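Local structure of S-adenosylmethionine:tRNA ribosyltransferase-isomerase (1VKY) at residues 209-214 / 232-237; 133-138 / 278-283; 236-241 / 268-273; 69-74 / 260-265. The protein probably transfers and isomerises the ribose moiety of S-adenosylmethionine onto the 7-aminomethyl-7-deazaguanine base of tRNA, giving epoxyqueuosine. All blocks are in the same frame, centred on the assembly; numbering follows the deposited sequence.

Contact 1: residues 209-214 / 232-237; sequences VVLHVG and HEEFYQ
His-212 NE2 donates to Gln-237 OE1 over 2.7 Å, a side-chain bond laid across two antiparallel strands. The acceptor lies almost in the imidazole plane, whereas the donor sits 32° out of the Gln-237 carbonyl plane, and ring and amide planes are 39° apart. Gln-237 reaches this spot fully extended, with CG anti to the backbone N, and its NE2 goes on to Glu-96 OE1. Its CB meets the imidazole edge, 3.6 Å from His-212 NE2, while Val-210 CG1 lies over one ring face, offset toward the rim. The backbones form a regular ladder: Val-210 and His-212 form hydrogen-bonded pairs with Gln-237 and Phe-235, and His-212 N gives a nearly straight bond of 2.7 Å to Phe-235 O. On the other face of the sheet, Leu-211 CD1 stands 4.1 Å from Glu-234 CB. The ladder ends with Gly-214 N bonded to Glu-233 O at 2.9 Å. An alanine in place of His-212 would probably leave Gln-237 OE1 without this donor and its amide freer to turn. Within the sheet, a buried imidazole N-H and a buried amide oxygen thus satisfy one another, and Glu-96 of strand 89-97 takes the amide NE2.

Contact 2: residues 133-138 / 278-283; sequences GEDGTR and EYVGKT
The tip of the beta hairpin formed by strands 125-132 and 138-143, a type I turn from Gly-133 to Gly-136, rests on the edge strand 279-281 chiefly through Asp-135 and Glu-278. Their carboxylates stack with planes only 7° apart, Asp-135 OD2 lying 3.5 Å from Glu-278 CD. With CG between the backbone N and the carbonyl carbon (chi1 51°), the carboxylate of Asp-135 lies beside that of Glu-278. An Asx turn holds it from its own side: OD1 accepts from Thr-137 N at 3.2 Å, met from above the carboxylate plane. Glu-278 is extended beyond CG, and its OE2 takes a weak bond of 3.4 Å from Asp-135 N. The same oxygen comes within 3.3 Å of Glu-134 OE2, a like-charge approach; Glu-134 OE1 is salt-bridged to Lys-240. Apolar packing adds Val-280 CG2, 4.0 Å from Thr-137 CG2, and the same methyl lies against Asp-135 OD2. An alanine at Asp-135 would probably leave Thr-137 N without its turn acceptor and Lys-104 without this salt-bridge mate. Two acids stacked this closely would be expected to repel and to raise their proton affinity; Lys-104, salt-bridged to Asp-135 OD2 and in a long, weak ion pair with Glu-278 OE1, is likely to offset this and make the pairing of hairpin and strand tolerable.

Contact 3: residues 236-241 / 268-273; sequences YQVPKE and ETIARL
Apolar contacts carry the meeting of Tyr-236 and Val-238 with Ile-270. The methyl CG2 of Ile-270 does double duty, lying 3.8 Å from Tyr-236 CE1, where it approaches the ring obliquely, and 4.0 Å from Val-238 CG2. Beyond it, Ile-270 CD1 meets both methyls of Val-238, and these two side chains reach toward each other tip to tip. Thr-269 adds its methyl, CG2 lying 3.9 Å from Tyr-236 CE2; with this CG2 anti to the backbone N, OG1 is left for other partners. At the far end of the phenol, Leu-273 CD1 meets Tyr-236 OH tip to tip at 3.6 Å.

This is helix-on-sheet packing: the part of helix 261-270 around Thr-269 and Ile-270 lies against the face of the strand from which Tyr-236 and Val-238 rise, while Gln-237 points to the other face. Thr-266, one turn earlier in the helix, touches both residues, and Tyr-279 of the neighbouring strand fills in beside Ile-270 and Leu-273.

The polar groups of 268-273 find partners other than the strand. Thr-269 keeps its methyl for the tyrosine and its OG1 for Arg-265 O and Thr-283 OG1. Further along, a type I turn runs from Ile-270 to Leu-273. Arg-272 NH1 folds back to Glu-268, bonding its O at 3.0 Å and its OE1 at 2.8 Å, the latter within a salt bridge and met on the anti side of the carboxylate. Both acceptors lie near the guanidinium plane.

Contact 4: residues 69-74 / 260-265; sequences VLNVSK and GTTTVR
Val-69 meets Thr-263 first: its CG1 lies 3.8 Å from Thr-263 CG2, and the same methyl comes within 3.5 Å of Val-69 O. Thr-263 thus presents its methyl to the valine, CG2 being anti to the backbone N, and its hydroxyl to the next part of the strand. That OG1 lies 3.4 Å from Asn-71 CB, yet its hydrogen bond is made to Val-259 O. Asn-71 has CG anti to the backbone N (chi1 -176°), which brings its amide up to Thr-262. The methyl CG2 of Thr-262 meets the amide group as a whole, 3.7 Å from Asn-71 CG and 3.8 Å from Asn-71 OD1. Further on, Ser-73 OG receives a weak bond of 3.3 Å from Asn-71 ND2. At the start of the helix, Thr-261 OG1 and, weakly, Thr-262 N hold an unidentified molecule, probably from the crystallisation liquor. The axes of 69-74 and 261-265 are 101° apart, so the start of the helix crosses the strand. Strand 67-75 runs between 256-259 and 205-213 in the mixed sheet, and Thr-261 touches Leu-310 and Leu-313 of helix 309-318.

Overall arrangement
Contact 4 lies nearest the middle of the chain, its centre about 1 Å from the chain's, while contact 2 is farthest out at about 15 Å. Contacts 2 and 3 are nevertheless mostly buried, contacts 1 and 4 partly so. Contacts 1 and 3 share strand 234-238 but differ in chemistry: a backbone ladder with a polar side-chain pair on one face, against aliphatic and aromatic packing on a helix. Contacts 3 and 4 place two parts of helix 261-270 on the same mixed sheet, both without hydrogen bonds between their segments. Contact 2 alone brings in the second, antiparallel sheet, and there acids and lysines predominate, with one methyl contact beside them. Lys-282 to Glu-233 and Thr-283 to Thr-269 tie it to contacts 1 and 3.

Contact 1: residues 209-214 / 232-237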
loop_
_atom_site.group_PDB
_atom_site.type_symbol
_atom_site.label_atom_id
_atom_site.label_comp_id
_atom_site.label_asym_id
_atom_site.label_seq_id
_atom_site.Cartn_x
_atom_site.Cartn_y
_atom_site.Cartn_z
ATOM N N VAL B 209 -18.587 13.302 2.489
ATOM C CA VAL B 209 -18.440 13.521 3.909
ATOM C C VAL B 209 -16.951 13.606 4.131
ATOM O O VAL B 209 -16.164 13.110 3.330
ATOM C CB VAL B 209 -19.119 12.409 4.781
ATOM C CG1 VAL B 209 -20.623 12.481 4.598
ATOM C CG2 VAL B 209 -18.583 11.050 4.485
ATOM N N VAL B 210 -16.570 14.186 5.244
ATOM C CA VAL B 210 -15.161 14.442 5.536
ATOM C C VAL B 210 -14.789 13.851 6.892
ATOM O O VAL B 210 -15.615 13.781 7.837
ATOM C CB VAL B 210 -14.872 15.973 5.506
ATOM C CG1 VAL B 210 -13.376 16.257 5.625
ATOM C CG2 VAL B 210 -15.397 16.611 4.214
ATOM N N LEU B 211 -13.573 13.348 6.964
ATOM C CA LEU B 211 -13.009 12.866 8.206
ATOM C C LEU B 211 -11.771 13.728 8.480
ATOM O O LEU B 211 -10.804 13.694 7.736
ATOM C CB LEU B 211 -12.653 11.394 8.111
ATOM C CG LEU B 211 -12.315 10.783 9.473
ATOM C CD1 LEU B 211 -13.507 10.789 10.447
ATOM C CD2 LEU B 211 -11.757 9.388 9.310
ATOM N N HIS B 212 -11.830 14.529 9.517
ATOM C CA HIS B 212 -10.730 15.426 9.850
ATOM C C HIS B 212 -9.861 14.721 10.874
ATOM O O HIS B 212 -10.329 14.425 11.958
ATOM C CB HIS B 212 -11.273 16.696 10.438
ATOM C CG HIS B 212 -12.133 17.471 9.494
ATOM N ND1 HIS B 212 -11.609 18.341 8.570
ATOM C CD2 HIS B 212 -13.481 17.509 9.327
ATOM C CE1 HIS B 212 -12.592 18.894 7.872
ATOM N NE2 HIS B 212 -13.740 18.405 8.311
ATOM N N VAL B 213 -8.602 14.487 10.519
ATOM C CA VAL B 213 -7.675 13.680 11.308
ATOM C C VAL B 213 -6.629 14.574 12.008
ATOM O O VAL B 213 -5.874 15.329 11.371
ATOM C CB VAL B 213 -7.012 12.620 10.419
ATOM C CG1 VAL B 213 -6.101 11.734 11.244
ATOM C CG2 VAL B 213 -8.080 11.801 9.715
ATOM N N GLY B 214 -6.654 14.507 13.332
ATOM C CA GLY B 214 -5.810 15.317 14.183
ATOM C C GLY B 214 -4.491 14.627 14.471
ATOM O O GLY B 214 -4.367 13.893 15.454
ATOM N N HIS B 232 -5.324 9.387 16.049
ATOM C CA HIS B 232 -5.797 9.790 17.369
ATOM C C HIS B 232 -6.485 11.161 17.304
ATOM O O HIS B 232 -5.855 12.163 17.003
ATOM C CB HIS B 232 -4.633 9.817 18.360
ATOM C CG HIS B 232 -5.057 9.980 19.784
ATOM N ND1 HIS B 232 -5.504 11.182 20.295
ATOM C CD2 HIS B 232 -5.106 9.093 20.807
ATOM C CE1 HIS B 232 -5.812 11.028 21.570
ATOM N NE2 HIS B 232 -5.579 9.771 21.907
ATOM N N GLU B 233 -7.773 11.185 17.630
ATOM C CA GLU B 233 -8.704 12.298 17.306
ATOM C C GLU B 233 -9.099 12.429 15.825
ATOM O O GLU B 233 -8.311 12.775 14.957
ATOM C CB GLU B 233 -8.259 13.639 17.873
ATOM C CG GLU B 233 -8.648 13.791 19.332
ATOM C CD GLU B 233 -9.015 15.207 19.693
ATOM O OE1 GLU B 233 -8.287 16.138 19.268
ATOM O OE2 GLU B 233 -10.019 15.377 20.417
ATOM N N GLU B 234 -10.364 12.123 15.578
ATOM C CA GLU B 234 -10.955 12.168 14.261
ATOM C C GLU B 234 -12.337 12.756 14.404
ATOM O O GLU B 234 -13.106 12.376 15.284
ATOM C CB GLU B 234 -11.024 10.770 13.670
ATOM C CG GLU B 234 -9.662 10.236 13.261
ATOM C CD GLU B 234 -9.683 8.767 12.846
ATOM O OE1 GLU B 234 -10.739 8.112 13.049
ATOM O OE2 GLU B 234 -8.637 8.274 12.327
ATOM N N PHE B 235 -12.639 13.731 13.562
ATOM C CA PHE B 235 -13.917 14.376 13.601
ATOM C C PHE B 235 -14.544 14.165 12.249
ATOM O O PHE B 235 -13.895 14.378 11.214
ATOM C CB PHE B 235 -13.784 15.882 13.894
ATOM C CG PHE B 235 -13.086 16.189 15.183
ATOM C CD1 PHE B 235 -11.703 16.302 15.216
ATOM C CD2 PHE B 235 -13.789 16.344 16.338
ATOM C CE1 PHE B 235 -11.046 16.569 16.388
ATOM C CE2 PHE B 235 -13.147 16.619 17.521
ATOM C CZ PHE B 235 -11.773 16.739 17.550
ATOM N N TYR B 236 -15.795 13.727 12.238
ATOM C CA TYR B 236 -16.512 13.656 10.970
ATOM C C TYR B 236 -17.128 15.001 10.704
ATOM O O TYR B 236 -17.425 15.774 11.626
ATOM C CB TYR B 236 -17.601 12.565 10.972
ATOM C CG TYR B 236 -18.724 12.831 11.936
ATOM C CD1 TYR B 236 -19.766 13.729 11.607
ATOM C CD2 TYR B 236 -18.754 12.231 13.185
ATOM C CE1 TYR B 236 -20.787 13.963 12.480
ATOM C CE2 TYR B 236 -19.803 12.458 14.044
ATOM C CZ TYR B 236 -20.802 13.310 13.693
ATOM O OH TYR B 236 -21.801 13.575 14.590
ATOM N N GLN B 237 -17.339 15.283 9.431
ATOM C CA GLN B 237 -18.132 16.444 9.036
ATOM C C GLN B 237 -19.067 16.046 7.910
ATOM O O GLN B 237 -18.646 15.403 6.964
ATOM C CB GLN B 237 -17.203 17.574 8.543
ATOM C CG GLN B 237 -17.945 18.868 8.138
ATOM C CD GLN B 237 -17.043 19.918 7.522
ATOM O OE1 GLN B 237 -15.902 19.623 7.181
ATOM N NE2 GLN B 237 -17.569 21.135 7.357
#

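Contact 2: residues 133-138 / 278-283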
loop_
_atom_site.group_PDB
_atom_site.type_symbol
_atom_site.label_atom_id
_atom_site.label_comp_id
_atom_site.label_asym_id
_atom_site.label_seq_id
_atom_site.Cartn_x
_atom_site.Cartn_y
_atom_site.Cartn_z
ATOM N N GLY B 133 -21.305 27.961 14.089
ATOM C CA GLY B 133 -22.012 27.114 13.167
ATOM C C GLY B 133 -23.040 26.324 13.893
ATOM O O GLY B 133 -22.899 26.040 15.103
ATOM N N GLU B 134 -24.086 25.969 13.132
ATOM C CA GLU B 134 -25.110 25.009 13.548
ATOM C C GLU B 134 -24.474 23.644 13.920
ATOM O O GLU B 134 -25.065 22.856 14.661
ATOM C CB GLU B 134 -26.155 24.804 12.413
ATOM C CG GLU B 134 -27.035 26.028 12.068
ATOM C CD GLU B 134 -26.518 26.862 10.890
ATOM O OE1 GLU B 134 -27.211 26.925 9.831
ATOM O OE2 GLU B 134 -25.420 27.446 11.021
ATOM N N ASP B 135 -23.283 23.388 13.385
ATOM C CA ASP B 135 -22.535 22.157 13.634
ATOM C C ASP B 135 -21.688 22.201 14.910
ATOM O O ASP B 135 -21.065 21.202 15.263
ATOM C CB ASP B 135 -21.657 21.774 12.406
ATOM C CG ASP B 135 -20.770 22.924 11.873
ATOM O OD1 ASP B 135 -20.502 23.924 12.594
ATOM O OD2 ASP B 135 -20.257 22.872 10.719
ATOM N N GLY B 136 -21.651 23.345 15.590
ATOM C CA GLY B 136 -20.864 23.499 16.830
ATOM C C GLY B 136 -19.483 24.118 16.668
ATOM O O GLY B 136 -18.721 24.224 17.621
ATOM N N THR B 137 -19.142 24.506 15.446
ATOM C CA THR B 137 -17.855 25.114 15.192
ATOM C C THR B 137 -17.977 26.594 15.462
ATOM O O THR B 137 -19.066 27.095 15.776
ATOM C CB THR B 137 -17.437 24.859 13.752
ATOM O OG1 THR B 137 -18.482 25.303 12.879
ATOM C CG2 THR B 137 -17.312 23.309 13.470
ATOM N N ARG B 138 -16.838 27.264 15.375
ATOM C CA ARG B 138 -16.709 28.702 15.515
ATOM C C ARG B 138 -16.098 29.190 14.225
ATOM O O ARG B 138 -15.160 28.589 13.726
ATOM C CB ARG B 138 -15.765 29.031 16.670
ATOM C CG ARG B 138 -16.447 29.290 18.013
ATOM C CD ARG B 138 -17.608 28.440 18.246
ATOM N NE ARG B 138 -18.161 28.515 19.581
ATOM C CZ ARG B 138 -19.027 27.618 20.015
ATOM N NH1 ARG B 138 -19.429 26.640 19.208
ATOM N NH2 ARG B 138 -19.504 27.685 21.245
ATOM N N GLU B 278 -26.094 20.865 9.267
ATOM C CA GLU B 278 -24.738 20.446 9.067
ATOM C C GLU B 278 -24.315 19.806 10.363
ATOM O O GLU B 278 -24.875 20.131 11.428
ATOM C CB GLU B 278 -23.835 21.669 8.751
ATOM C CG GLU B 278 -24.067 22.796 9.746
ATOM C CD GLU B 278 -23.252 24.082 9.485
ATOM O OE1 GLU B 278 -22.575 24.166 8.449
ATOM O OE2 GLU B 278 -23.284 24.994 10.351
ATOM N N TYR B 279 -23.357 18.887 10.273
ATOM C CA TYR B 279 -22.854 18.169 11.435
ATOM C C TYR B 279 -21.354 18.084 11.486
ATOM O O TYR B 279 -20.700 17.790 10.486
ATOM C CB TYR B 279 -23.388 16.722 11.446
ATOM C CG TYR B 279 -24.876 16.566 11.405
ATOM C CD1 TYR B 279 -25.555 16.696 10.221
ATOM C CD2 TYR B 279 -25.610 16.256 12.560
ATOM C CE1 TYR B 279 -26.898 16.508 10.156
ATOM C CE2 TYR B 279 -26.968 16.065 12.499
ATOM C CZ TYR B 279 -27.601 16.200 11.290
ATOM O OH TYR B 279 -28.942 16.054 11.175
ATOM N N VAL B 280 -20.804 18.264 12.684
ATOM C CA VAL B 280 -19.413 17.966 12.953
ATOM C C VAL B 280 -19.380 17.289 14.317
ATOM O O VAL B 280 -20.078 17.722 15.221
ATOM C CB VAL B 280 -18.538 19.242 13.046
ATOM C CG1 VAL B 280 -17.130 18.893 13.478
ATOM C CG2 VAL B 280 -18.471 19.953 11.701
ATOM N N GLY B 281 -18.583 16.257 14.472
ATOM C CA GLY B 281 -18.519 15.559 15.753
ATOM C C GLY B 281 -17.579 14.396 15.712
ATOM O O GLY B 281 -16.805 14.235 14.783
ATOM N N LYS B 282 -17.633 13.579 16.759
ATOM C CA LYS B 282 -16.845 12.371 16.857
ATOM C C LYS B 282 -17.852 11.271 16.918
ATOM O O LYS B 282 -18.926 11.447 17.496
ATOM C CB LYS B 282 -16.028 12.353 18.147
ATOM C CG LYS B 282 -14.853 13.289 18.135
ATOM C CD LYS B 282 -14.109 13.254 19.468
ATOM C CE LYS B 282 -12.591 13.202 19.252
ATOM N NZ LYS B 282 -11.843 13.759 20.443
ATOM N N THR B 283 -17.534 10.160 16.296
ATOM C CA THR B 283 -18.411 9.025 16.367
ATOM C C THR B 283 -17.755 7.856 17.066
ATOM O O THR B 283 -16.650 7.473 16.736
ATOM C CB THR B 283 -18.941 8.617 14.995
ATOM O OG1 THR B 283 -19.734 7.418 15.168
ATOM C CG2 THR B 283 -17.835 8.246 13.999
#

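Contact 3: residues 236-241 / 268-273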
loop_
_atom_site.group_PDB
_atom_site.type_symbol
_atom_site.label_atom_id
_atom_site.label_comp_id
_atom_site.label_asym_id
_atom_site.label_seq_id
_atom_site.Cartn_x
_atom_site.Cartn_y
_atom_site.Cartn_z
ATOM N N TYR B 236 -15.795 13.727 12.238
ATOM C CA TYR B 236 -16.512 13.656 10.970
ATOM C C TYR B 236 -17.128 15.001 10.704
ATOM O O TYR B 236 -17.425 15.774 11.626
ATOM C CB TYR B 236 -17.601 12.565 10.972
ATOM C CG TYR B 236 -18.724 12.831 11.936
ATOM C CD1 TYR B 236 -19.766 13.729 11.607
ATOM C CD2 TYR B 236 -18.754 12.231 13.185
ATOM C CE1 TYR B 236 -20.787 13.963 12.480
ATOM C CE2 TYR B 236 -19.803 12.458 14.044
ATOM C CZ TYR B 236 -20.802 13.310 13.693
ATOM O OH TYR B 236 -21.801 13.575 14.590
ATOM N N GLN B 237 -17.339 15.283 9.431
ATOM C CA GLN B 237 -18.132 16.444 9.036
ATOM C C GLN B 237 -19.067 16.046 7.910
ATOM O O GLN B 237 -18.646 15.403 6.964
ATOM C CB GLN B 237 -17.203 17.574 8.543
ATOM C CG GLN B 237 -17.945 18.868 8.138
ATOM C CD GLN B 237 -17.043 19.918 7.522
ATOM O OE1 GLN B 237 -15.902 19.623 7.181
ATOM N NE2 GLN B 237 -17.569 21.135 7.357
ATOM N N VAL B 238 -20.327 16.433 8.028
ATOM C CA VAL B 238 -21.332 16.305 6.988
ATOM C C VAL B 238 -21.829 17.702 6.710
ATOM O O VAL B 238 -22.624 18.276 7.457
ATOM C CB VAL B 238 -22.537 15.419 7.402
ATOM C CG1 VAL B 238 -23.445 15.150 6.187
ATOM C CG2 VAL B 238 -22.048 14.095 7.956
ATOM N N PRO B 239 -21.336 18.275 5.629
ATOM C CA PRO B 239 -21.610 19.642 5.344
ATOM C C PRO B 239 -23.005 19.874 4.800
ATOM O O PRO B 239 -23.708 18.948 4.393
ATOM C CB PRO B 239 -20.517 20.002 4.307
ATOM C CG PRO B 239 -20.219 18.738 3.606
ATOM C CD PRO B 239 -20.461 17.641 4.612
ATOM N N LYS B 240 -23.397 21.141 4.786
ATOM C CA LYS B 240 -24.741 21.551 4.430
ATOM C C LYS B 240 -25.171 21.000 3.095
ATOM O O LYS B 240 -26.281 20.574 2.959
ATOM C CB LYS B 240 -24.850 23.077 4.383
ATOM C CG LYS B 240 -24.801 23.783 5.747
ATOM C CD LYS B 240 -25.172 25.258 5.667
ATOM C CE LYS B 240 -25.748 25.805 7.003
ATOM N NZ LYS B 240 -26.736 26.963 6.928
ATOM N N GLU B 241 -24.288 21.025 2.096
ATOM C CA GLU B 241 -24.648 20.589 0.739
ATOM C C GLU B 241 -24.922 19.065 0.723
ATOM O O GLU B 241 -25.838 18.578 0.054
ATOM C CB GLU B 241 -23.554 20.984 -0.287
ATOM C CG GLU B 241 -22.143 20.651 0.101
ATOM C CD GLU B 241 -21.347 21.714 0.905
ATOM O OE1 GLU B 241 -21.902 22.535 1.711
ATOM O OE2 GLU B 241 -20.092 21.672 0.748
ATOM N N GLU B 268 -24.733 6.781 9.569
ATOM C CA GLU B 268 -25.571 6.133 10.601
ATOM C C GLU B 268 -25.470 6.801 11.976
ATOM O O GLU B 268 -26.416 6.777 12.781
ATOM C CB GLU B 268 -25.268 4.631 10.666
ATOM C CG GLU B 268 -25.676 3.898 9.401
ATOM C CD GLU B 268 -27.154 4.042 9.039
ATOM O OE1 GLU B 268 -28.008 3.917 9.950
ATOM O OE2 GLU B 268 -27.482 4.262 7.854
ATOM N N THR B 269 -24.355 7.461 12.242
ATOM C CA THR B 269 -24.227 8.317 13.398
ATOM C C THR B 269 -25.167 9.542 13.318
ATOM O O THR B 269 -25.948 9.820 14.263
ATOM C CB THR B 269 -22.765 8.756 13.524
ATOM O OG1 THR B 269 -21.938 7.621 13.786
ATOM C CG2 THR B 269 -22.574 9.721 14.687
ATOM N N ILE B 270 -25.134 10.282 12.209
ATOM C CA ILE B 270 -26.005 11.477 12.128
ATOM C C ILE B 270 -27.480 11.139 11.999
ATOM O O ILE B 270 -28.332 11.945 12.384
ATOM C CB ILE B 270 -25.593 12.493 10.990
ATOM C CG1 ILE B 270 -25.901 11.929 9.603
ATOM C CG2 ILE B 270 -24.159 12.875 11.144
ATOM C CD1 ILE B 270 -25.885 12.916 8.528
ATOM N N ALA B 271 -27.780 9.969 11.453
ATOM C CA ALA B 271 -29.162 9.485 11.373
ATOM C C ALA B 271 -29.765 9.331 12.774
ATOM O O ALA B 271 -30.975 9.284 12.899
ATOM C CB ALA B 271 -29.234 8.124 10.667
ATOM N N ARG B 272 -28.930 9.183 13.806
ATOM C CA ARG B 272 -29.415 8.945 15.157
ATOM C C ARG B 272 -29.315 10.213 16.017
ATOM O O ARG B 272 -29.461 10.138 17.223
ATOM C CB ARG B 272 -28.629 7.807 15.803
ATOM C CG ARG B 272 -28.985 6.441 15.155
ATOM C CD ARG B 272 -28.055 5.355 15.439
ATOM N NE ARG B 272 -28.622 4.078 14.962
ATOM C CZ ARG B 272 -28.703 3.681 13.703
ATOM N NH1 ARG B 272 -28.250 4.441 12.707
ATOM N NH2 ARG B 272 -29.265 2.515 13.407
ATOM N N LEU B 273 -29.075 11.367 15.398
ATOM C CA LEU B 273 -28.978 12.613 16.142
ATOM C C LEU B 273 -30.141 13.466 15.767
ATOM O O LEU B 273 -30.786 13.240 14.750
ATOM C CB LEU B 273 -27.709 13.370 15.768
ATOM C CG LEU B 273 -26.393 12.733 16.163
ATOM C CD1 LEU B 273 -25.238 13.478 15.496
ATOM C CD2 LEU B 273 -26.246 12.707 17.668
#

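Contact 4: residues 69-74 / 260-265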
loop_
_atom_site.group_PDB
_atom_site.type_symbol
_atom_site.label_atom_id
_atom_site.label_comp_id
_atom_site.label_asym_id
_atom_site.label_seq_id
_atom_site.Cartn_x
_atom_site.Cartn_y
_atom_site.Cartn_z
ATOM N N VAL B 69 -22.086 8.669 -2.031
ATOM C CA VAL B 69 -21.470 9.476 -0.971
ATOM C C VAL B 69 -20.093 8.978 -0.672
ATOM O O VAL B 69 -19.896 7.821 -0.254
ATOM C CB VAL B 69 -22.307 9.477 0.347
ATOM C CG1 VAL B 69 -21.736 10.518 1.352
ATOM C CG2 VAL B 69 -23.742 9.801 0.055
ATOM N N LEU B 70 -19.129 9.863 -0.863
ATOM C CA LEU B 70 -17.727 9.502 -0.674
ATOM C C LEU B 70 -17.151 10.196 0.513
ATOM O O LEU B 70 -17.504 11.323 0.812
ATOM C CB LEU B 70 -16.896 9.964 -1.889
ATOM C CG LEU B 70 -17.318 9.349 -3.235
ATOM C CD1 LEU B 70 -16.989 10.313 -4.354
ATOM C CD2 LEU B 70 -16.619 8.089 -3.433
ATOM N N ASN B 71 -16.214 9.535 1.162
ATOM C CA ASN B 71 -15.514 10.137 2.250
ATOM C C ASN B 71 -14.173 10.679 1.788
ATOM O O ASN B 71 -13.468 10.016 1.032
ATOM C CB ASN B 71 -15.231 9.090 3.338
ATOM C CG ASN B 71 -14.560 9.701 4.584
ATOM O OD1 ASN B 71 -15.170 10.460 5.304
ATOM N ND2 ASN B 71 -13.285 9.372 4.808
ATOM N N VAL B 72 -13.805 11.830 2.308
ATOM C CA VAL B 72 -12.505 12.442 2.059
ATOM C C VAL B 72 -11.832 12.640 3.394
ATOM O O VAL B 72 -12.388 13.312 4.261
ATOM C CB VAL B 72 -12.702 13.824 1.402
ATOM C CG1 VAL B 72 -11.396 14.626 1.412
ATOM C CG2 VAL B 72 -13.223 13.650 -0.001
ATOM N N SER B 73 -10.672 12.037 3.581
ATOM C CA SER B 73 -9.927 12.195 4.819
ATOM C C SER B 73 -8.922 13.365 4.690
ATOM O O SER B 73 -8.189 13.445 3.717
ATOM C CB SER B 73 -9.255 10.892 5.192
ATOM O OG SER B 73 -10.227 9.989 5.725
ATOM N N LYS B 74 -8.946 14.291 5.647
ATOM C CA LYS B 74 -8.117 15.511 5.612
ATOM C C LYS B 74 -7.391 15.641 6.943
ATOM O O LYS B 74 -8.022 15.522 7.980
ATOM C CB LYS B 74 -8.984 16.762 5.460
ATOM C CG LYS B 74 -9.732 16.870 4.151
ATOM C CD LYS B 74 -10.495 18.203 4.038
ATOM C CE LYS B 74 -10.951 18.451 2.577
ATOM N NZ LYS B 74 -12.002 19.487 2.418
ATOM N N GLY B 260 -17.590 3.128 1.050
ATOM C CA GLY B 260 -16.682 2.862 2.180
ATOM C C GLY B 260 -17.347 2.848 3.537
ATOM O O GLY B 260 -18.328 3.527 3.747
ATOM N N THR B 261 -16.811 2.049 4.456
ATOM C CA THR B 261 -17.334 1.866 5.807
ATOM C C THR B 261 -17.220 3.109 6.663
ATOM O O THR B 261 -18.075 3.348 7.558
ATOM C CB THR B 261 -16.601 0.726 6.536
ATOM O OG1 THR B 261 -15.189 0.961 6.498
ATOM C CG2 THR B 261 -16.783 -0.607 5.820
ATOM N N THR B 262 -16.228 3.949 6.376
ATOM C CA THR B 262 -16.161 5.262 7.086
ATOM C C THR B 262 -17.402 6.100 6.785
ATOM O O THR B 262 -18.026 6.654 7.684
ATOM C CB THR B 262 -14.914 6.037 6.697
ATOM O OG1 THR B 262 -13.772 5.288 7.114
ATOM C CG2 THR B 262 -14.808 7.366 7.489
ATOM N N THR B 263 -17.762 6.213 5.512
ATOM C CA THR B 263 -18.995 6.897 5.147
ATOM C C THR B 263 -20.214 6.326 5.889
ATOM O O THR B 263 -21.057 7.075 6.396
ATOM C CB THR B 263 -19.210 6.779 3.641
ATOM O OG1 THR B 263 -18.144 7.435 2.934
ATOM C CG2 THR B 263 -20.471 7.524 3.225
ATOM N N VAL B 264 -20.314 4.996 5.931
ATOM C CA VAL B 264 -21.442 4.348 6.653
ATOM C C VAL B 264 -21.514 4.768 8.087
ATOM O O VAL B 264 -22.571 5.108 8.559
ATOM C CB VAL B 264 -21.328 2.823 6.597
ATOM C CG1 VAL B 264 -22.394 2.154 7.482
ATOM C CG2 VAL B 264 -21.453 2.341 5.170
ATOM N N ARG B 265 -20.390 4.711 8.808
ATOM C CA ARG B 265 -20.392 5.061 10.229
ATOM C C ARG B 265 -20.764 6.496 10.423
ATOM O O ARG B 265 -21.514 6.817 11.333
ATOM C CB ARG B 265 -19.031 4.755 10.892
ATOM C CG ARG B 265 -18.583 3.285 10.786
ATOM C CD ARG B 265 -17.206 2.921 11.535
ATOM N NE ARG B 265 -16.576 4.159 11.975
ATOM C CZ ARG B 265 -15.506 4.731 11.448
ATOM N NH1 ARG B 265 -14.830 4.154 10.465
ATOM N NH2 ARG B 265 -15.101 5.911 11.934
#